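Local coordinates for Myo-inositol-1-phosphate synthase-related protein (Thermotoga maritima MSB8, PDB 3CIN), which belongs to the myo-inositol-1-phosphate synthase family and binds nicotinamide-adenine-dinucleotide on a Rossmann-type domain, at residues Ala209-Thr223 with Phe352-Pro366. Sequence-based numbering, arbitrary orientation.
Sequences AKENNLVVFGDDGAT and FGTVYPVNAFYMKNP. With MG (magnesium ion), chain E; NAD (nicotinamide-adenine-dinucleotide), chain F.
Backbone hydrogen bonds join Leu214-Val216 to Gly353 as parallel strands: Gly353 N donates to Leu214 O and Val216 N to Gly353 O (2.8 Å). Gly353 has backbone angles that suit a residue without a side chain, and Lys210 CG packs directly on its CA. Further along, Asp219 and Asn365 exchange two backbone bonds, Lys364 N binds Asp220 O (2.7 Å) and Ala222 N binds Tyr362 O. Between the strand pair and this loop pairing, Thr354 OG1, swung opposite its own backbone N (chi1 -161°), donates to Val216 O from above the carbonyl plane. Asn359 ND2 donates to Thr354 OG1 and to Gly367 O, which together orient the amide with OD1 toward Gly218 N (2.9 Å), again above the carbonyl plane. Lys364 NZ donates to Gly221 O (2.9 Å), its chain passing Asp220, to which it makes only a long salt bridge. Two CH-pi contacts lie over ring faces, Val358 CG1 3.6 Å from the Phe217 centroid and Asn213 CA on Phe352; Val355 meets the Phe217 edge. Thr223 OG1 accepts from nicotinamide-adenine-dinucleotide N7N, and Pro366 O binds magnesium with Asn201, Pro368 and Glu371. Strand 353-354 thus edges the parallel Rossmann-type sheet beside 214-217, itself next to 189-193, with helix 328-348 packing against Val215 and Val358.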
# COMPACT_ATOMS: atom_id res chain seq x y z
N ALA A 209 -41.45 7.14 16.50
CA ALA A 209 -40.72 6.72 17.71
C ALA A 209 -40.98 7.66 18.91
O ALA A 209 -41.26 7.18 20.04
CB ALA A 209 -39.19 6.59 17.41
N LYS A 210 -40.91 8.96 18.67
CA LYS A 210 -41.07 9.95 19.73
C LYS A 210 -42.44 9.79 20.33
O LYS A 210 -42.60 9.95 21.55
CB LYS A 210 -40.97 11.41 19.23
CG LYS A 210 -39.62 11.78 18.70
CD LYS A 210 -39.67 13.17 18.04
CE LYS A 210 -38.29 13.85 18.02
NZ LYS A 210 -38.17 15.00 17.04
N GLU A 211 -43.42 9.48 19.47
CA GLU A 211 -44.81 9.38 19.92
C GLU A 211 -45.11 8.09 20.64
O GLU A 211 -46.16 8.01 21.29
CB GLU A 211 -45.77 9.52 18.76
CG GLU A 211 -45.84 10.96 18.31
CD GLU A 211 -46.50 11.14 16.97
OE1 GLU A 211 -47.08 10.14 16.47
OE2 GLU A 211 -46.44 12.28 16.43
N ASN A 212 -44.24 7.07 20.50
CA ASN A 212 -44.52 5.74 20.99
C ASN A 212 -43.53 5.15 22.00
O ASN A 212 -43.45 3.93 22.20
CB ASN A 212 -44.74 4.82 19.80
CG ASN A 212 -46.06 5.07 19.13
OD1 ASN A 212 -47.13 4.75 19.70
ND2 ASN A 212 -46.04 5.76 18.02
N ASN A 213 -42.79 6.03 22.65
CA ASN A 213 -41.83 5.65 23.69
C ASN A 213 -40.71 4.75 23.18
O ASN A 213 -40.28 3.81 23.85
CB ASN A 213 -42.55 5.07 24.88
CG ASN A 213 -43.39 6.11 25.58
OD1 ASN A 213 -43.20 7.31 25.35
ND2 ASN A 213 -44.31 5.66 26.42
N LEU A 214 -40.25 5.06 21.97
CA LEU A 214 -39.16 4.34 21.37
C LEU A 214 -37.92 5.20 21.14
O LEU A 214 -38.01 6.31 20.60
CB LEU A 214 -39.61 3.69 20.05
CG LEU A 214 -38.57 2.82 19.32
CD1 LEU A 214 -38.35 1.47 19.98
CD2 LEU A 214 -38.96 2.63 17.85
N VAL A 215 -36.78 4.68 21.59
CA VAL A 215 -35.46 5.27 21.32
C VAL A 215 -34.92 4.58 20.07
O VAL A 215 -34.94 3.36 19.94
CB VAL A 215 -34.46 5.02 22.48
CG1 VAL A 215 -33.13 5.74 22.21
CG2 VAL A 215 -35.02 5.47 23.79
N VAL A 216 -34.35 5.37 19.17
CA VAL A 216 -33.81 4.84 17.96
C VAL A 216 -32.35 5.26 17.85
O VAL A 216 -32.05 6.44 17.99
CB VAL A 216 -34.59 5.34 16.73
CG1 VAL A 216 -33.89 4.94 15.46
CG2 VAL A 216 -36.01 4.73 16.71
N PHE A 217 -31.47 4.29 17.64
CA PHE A 217 -30.09 4.60 17.20
C PHE A 217 -29.98 4.16 15.74
O PHE A 217 -30.40 3.04 15.34
CB PHE A 217 -29.02 3.89 18.00
CG PHE A 217 -29.00 4.21 19.52
CD1 PHE A 217 -29.44 5.42 20.05
CD2 PHE A 217 -28.45 3.25 20.39
CE1 PHE A 217 -29.33 5.66 21.44
CE2 PHE A 217 -28.34 3.49 21.72
CZ PHE A 217 -28.82 4.66 22.27
N GLY A 218 -29.32 4.99 14.95
CA GLY A 218 -29.10 4.62 13.54
C GLY A 218 -28.43 5.77 12.82
O GLY A 218 -28.25 6.83 13.42
N ASP A 219 -28.10 5.59 11.55
CA ASP A 219 -28.23 4.33 10.76
C ASP A 219 -26.84 3.91 10.21
O ASP A 219 -26.00 4.75 9.95
CB ASP A 219 -29.17 4.56 9.54
CG ASP A 219 -30.58 5.03 9.96
OD1 ASP A 219 -31.14 4.38 10.88
OD2 ASP A 219 -31.11 6.02 9.42
N ASP A 220 -26.64 2.61 10.03
CA ASP A 220 -25.50 1.97 9.34
C ASP A 220 -24.28 1.99 10.27
O ASP A 220 -23.68 3.02 10.48
CB ASP A 220 -25.16 2.68 8.03
CG ASP A 220 -24.48 1.76 7.02
OD1 ASP A 220 -24.30 0.57 7.32
OD2 ASP A 220 -24.18 2.25 5.92
N GLY A 221 -23.90 0.84 10.80
CA GLY A 221 -22.76 0.79 11.73
C GLY A 221 -21.45 1.37 11.17
O GLY A 221 -21.14 1.17 10.00
N ALA A 222 -20.71 2.09 12.02
CA ALA A 222 -19.48 2.81 11.60
C ALA A 222 -18.29 1.89 11.62
O ALA A 222 -17.43 1.98 12.53
CB ALA A 222 -19.20 4.04 12.50
N THR A 223 -18.19 1.03 10.62
CA THR A 223 -17.07 0.13 10.51
C THR A 223 -16.60 0.16 9.07
O THR A 223 -17.23 0.75 8.20
CB THR A 223 -17.40 -1.34 10.92
OG1 THR A 223 -18.19 -1.96 9.92
CG2 THR A 223 -18.14 -1.45 12.28
N PHE A 352 -36.72 9.59 23.95
CA PHE A 352 -37.34 8.99 22.79
C PHE A 352 -37.12 9.82 21.52
O PHE A 352 -36.94 11.04 21.58
CB PHE A 352 -38.81 8.72 23.06
CG PHE A 352 -39.05 7.97 24.35
CD1 PHE A 352 -38.44 6.73 24.58
CD2 PHE A 352 -39.88 8.49 25.31
CE1 PHE A 352 -38.69 6.04 25.76
CE2 PHE A 352 -40.14 7.80 26.49
CZ PHE A 352 -39.54 6.59 26.72
N GLY A 353 -37.21 9.16 20.39
CA GLY A 353 -36.81 9.73 19.10
C GLY A 353 -35.44 9.19 18.79
O GLY A 353 -35.12 8.07 19.15
N THR A 354 -34.59 9.98 18.18
CA THR A 354 -33.21 9.45 17.92
C THR A 354 -32.20 10.26 18.72
O THR A 354 -32.50 11.38 19.16
CB THR A 354 -32.86 9.33 16.42
OG1 THR A 354 -31.75 8.43 16.26
CG2 THR A 354 -32.54 10.63 15.78
N VAL A 355 -31.05 9.67 19.01
CA VAL A 355 -30.07 10.29 19.92
C VAL A 355 -28.75 10.55 19.13
O VAL A 355 -27.87 9.72 19.07
CB VAL A 355 -29.83 9.37 21.15
CG1 VAL A 355 -28.86 10.00 22.14
CG2 VAL A 355 -31.19 9.03 21.83
N TYR A 356 -28.60 11.78 18.62
CA TYR A 356 -27.41 12.12 17.83
C TYR A 356 -26.07 11.92 18.55
O TYR A 356 -25.15 11.45 17.94
CB TYR A 356 -27.52 13.55 17.33
CG TYR A 356 -26.35 14.01 16.52
CD1 TYR A 356 -26.10 13.47 15.25
CD2 TYR A 356 -25.48 14.98 17.00
CE1 TYR A 356 -25.04 13.96 14.47
CE2 TYR A 356 -24.40 15.43 16.25
CZ TYR A 356 -24.18 14.91 14.99
OH TYR A 356 -23.14 15.38 14.20
N PRO A 357 -25.94 12.26 19.85
CA PRO A 357 -24.64 12.07 20.53
C PRO A 357 -24.15 10.63 20.46
O PRO A 357 -22.95 10.42 20.31
CB PRO A 357 -24.95 12.49 21.97
CG PRO A 357 -26.04 13.53 21.81
CD PRO A 357 -26.91 13.00 20.71
N VAL A 358 -25.07 9.68 20.48
CA VAL A 358 -24.73 8.26 20.24
C VAL A 358 -24.47 7.96 18.76
O VAL A 358 -23.45 7.39 18.38
CB VAL A 358 -25.79 7.34 20.82
CG1 VAL A 358 -25.56 5.87 20.49
CG2 VAL A 358 -25.83 7.48 22.37
N ASN A 359 -25.42 8.33 17.90
CA ASN A 359 -25.33 8.05 16.48
C ASN A 359 -24.04 8.61 15.90
O ASN A 359 -23.43 7.95 15.07
CB ASN A 359 -26.50 8.67 15.70
CG ASN A 359 -27.84 8.15 16.17
OD1 ASN A 359 -27.95 6.97 16.60
ND2 ASN A 359 -28.88 8.95 15.89
N ALA A 360 -23.68 9.82 16.28
CA ALA A 360 -22.51 10.45 15.66
C ALA A 360 -21.20 9.66 15.77
O ALA A 360 -20.31 9.78 14.90
CB ALA A 360 -22.32 11.83 16.21
N PHE A 361 -21.05 8.90 16.85
CA PHE A 361 -19.88 8.11 17.04
C PHE A 361 -20.03 6.73 16.42
O PHE A 361 -19.14 6.22 15.78
CB PHE A 361 -19.51 7.91 18.52
CG PHE A 361 -18.24 7.09 18.70
CD1 PHE A 361 -17.00 7.61 18.30
CD2 PHE A 361 -18.28 5.78 19.13
CE1 PHE A 361 -15.84 6.81 18.36
CE2 PHE A 361 -17.09 4.99 19.22
CZ PHE A 361 -15.89 5.53 18.83
N TYR A 362 -21.17 6.08 16.65
CA TYR A 362 -21.32 4.68 16.28
C TYR A 362 -21.81 4.35 14.86
O TYR A 362 -21.74 3.19 14.41
CB TYR A 362 -22.23 3.99 17.32
CG TYR A 362 -21.60 3.84 18.67
CD1 TYR A 362 -20.77 2.76 18.96
CD2 TYR A 362 -21.82 4.73 19.65
CE1 TYR A 362 -20.21 2.61 20.22
CE2 TYR A 362 -21.26 4.60 20.90
CZ TYR A 362 -20.43 3.55 21.19
OH TYR A 362 -19.88 3.48 22.45
N MET A 363 -22.29 5.36 14.15
CA MET A 363 -23.01 5.16 12.90
C MET A 363 -22.36 5.97 11.83
O MET A 363 -21.93 7.11 12.07
CB MET A 363 -24.46 5.62 13.04
CG MET A 363 -25.26 4.93 14.09
SD MET A 363 -25.63 3.24 13.64
CE MET A 363 -26.36 2.52 15.12
N LYS A 364 -22.30 5.38 10.63
CA LYS A 364 -21.78 6.18 9.56
C LYS A 364 -22.77 7.05 8.84
O LYS A 364 -22.33 7.91 8.13
CB LYS A 364 -20.89 5.44 8.61
CG LYS A 364 -21.37 4.17 8.06
CD LYS A 364 -20.32 3.65 7.09
CE LYS A 364 -20.75 2.42 6.37
NZ LYS A 364 -20.44 1.19 7.15
N ASN A 365 -24.08 6.90 9.08
CA ASN A 365 -25.05 7.90 8.67
C ASN A 365 -25.84 8.29 9.87
O ASN A 365 -26.93 7.77 10.06
CB ASN A 365 -25.96 7.28 7.60
CG ASN A 365 -26.99 8.23 7.06
OD1 ASN A 365 -27.00 9.44 7.33
ND2 ASN A 365 -27.94 7.65 6.29
N PRO A 366 -25.27 9.14 10.75
CA PRO A 366 -25.93 9.41 12.00
C PRO A 366 -27.25 10.15 11.89
O PRO A 366 -27.31 11.22 11.31
CB PRO A 366 -24.90 10.25 12.76
CG PRO A 366 -24.13 10.94 11.70
CD PRO A 366 -24.00 9.88 10.64
MG MG E . -28.17 12.43 9.48
PA NAD F . -25.53 -11.89 7.02
O1A NAD F . -24.46 -12.83 7.50
O2A NAD F . -26.06 -12.28 5.68
O5B NAD F . -26.71 -12.03 8.05
C5B NAD F . -27.99 -11.49 7.77
C4B NAD F . -29.02 -12.37 8.47
O4B NAD F . -30.28 -11.74 8.41
C3B NAD F . -29.18 -13.76 7.86
O3B NAD F . -29.25 -14.76 8.86
C2B NAD F . -30.51 -13.66 7.12
O2B NAD F . -31.09 -14.92 6.88
C1B NAD F . -31.27 -12.74 8.04
N9A NAD F . -32.41 -12.04 7.44
C8A NAD F . -32.42 -11.51 6.15
N7A NAD F . -33.60 -10.82 6.03
C5A NAD F . -34.30 -10.95 7.20
C6A NAD F . -35.58 -10.54 7.59
N6A NAD F . -36.39 -9.78 6.79
N1A NAD F . -35.96 -10.81 8.89
C2A NAD F . -35.12 -11.53 9.73
N3A NAD F . -33.89 -12.00 9.34
C4A NAD F . -33.52 -11.71 8.08
O3 NAD F . -25.03 -10.40 7.03
PN NAD F . -24.09 -9.74 8.12
O1N NAD F . -22.71 -9.69 7.56
O2N NAD F . -24.39 -10.29 9.48
O5D NAD F . -24.58 -8.23 8.07
C5D NAD F . -25.82 -7.87 8.65
C4D NAD F . -26.21 -6.45 8.26
O4D NAD F . -25.31 -5.56 8.87
C3D NAD F . -26.23 -6.14 6.77
O3D NAD F . -27.33 -5.24 6.47
C2D NAD F . -24.93 -5.36 6.61
O2D NAD F . -24.99 -4.44 5.52
C1D NAD F . -24.90 -4.61 7.92
N1N NAD F . -23.57 -4.11 8.26
C2N NAD F . -22.56 -4.98 8.43
C3N NAD F . -21.32 -4.40 8.79
C7N NAD F . -20.27 -5.31 9.23
O7N NAD F . -20.55 -6.64 9.13
N7N NAD F . -19.11 -4.82 9.70
C4N NAD F . -21.15 -3.04 8.95
C5N NAD F . -22.20 -2.18 8.76
C6N NAD F . -23.43 -2.76 8.43
O HOH W 1 -26.28 11.50 8.37
O HOH W 2 -28.51 13.27 7.34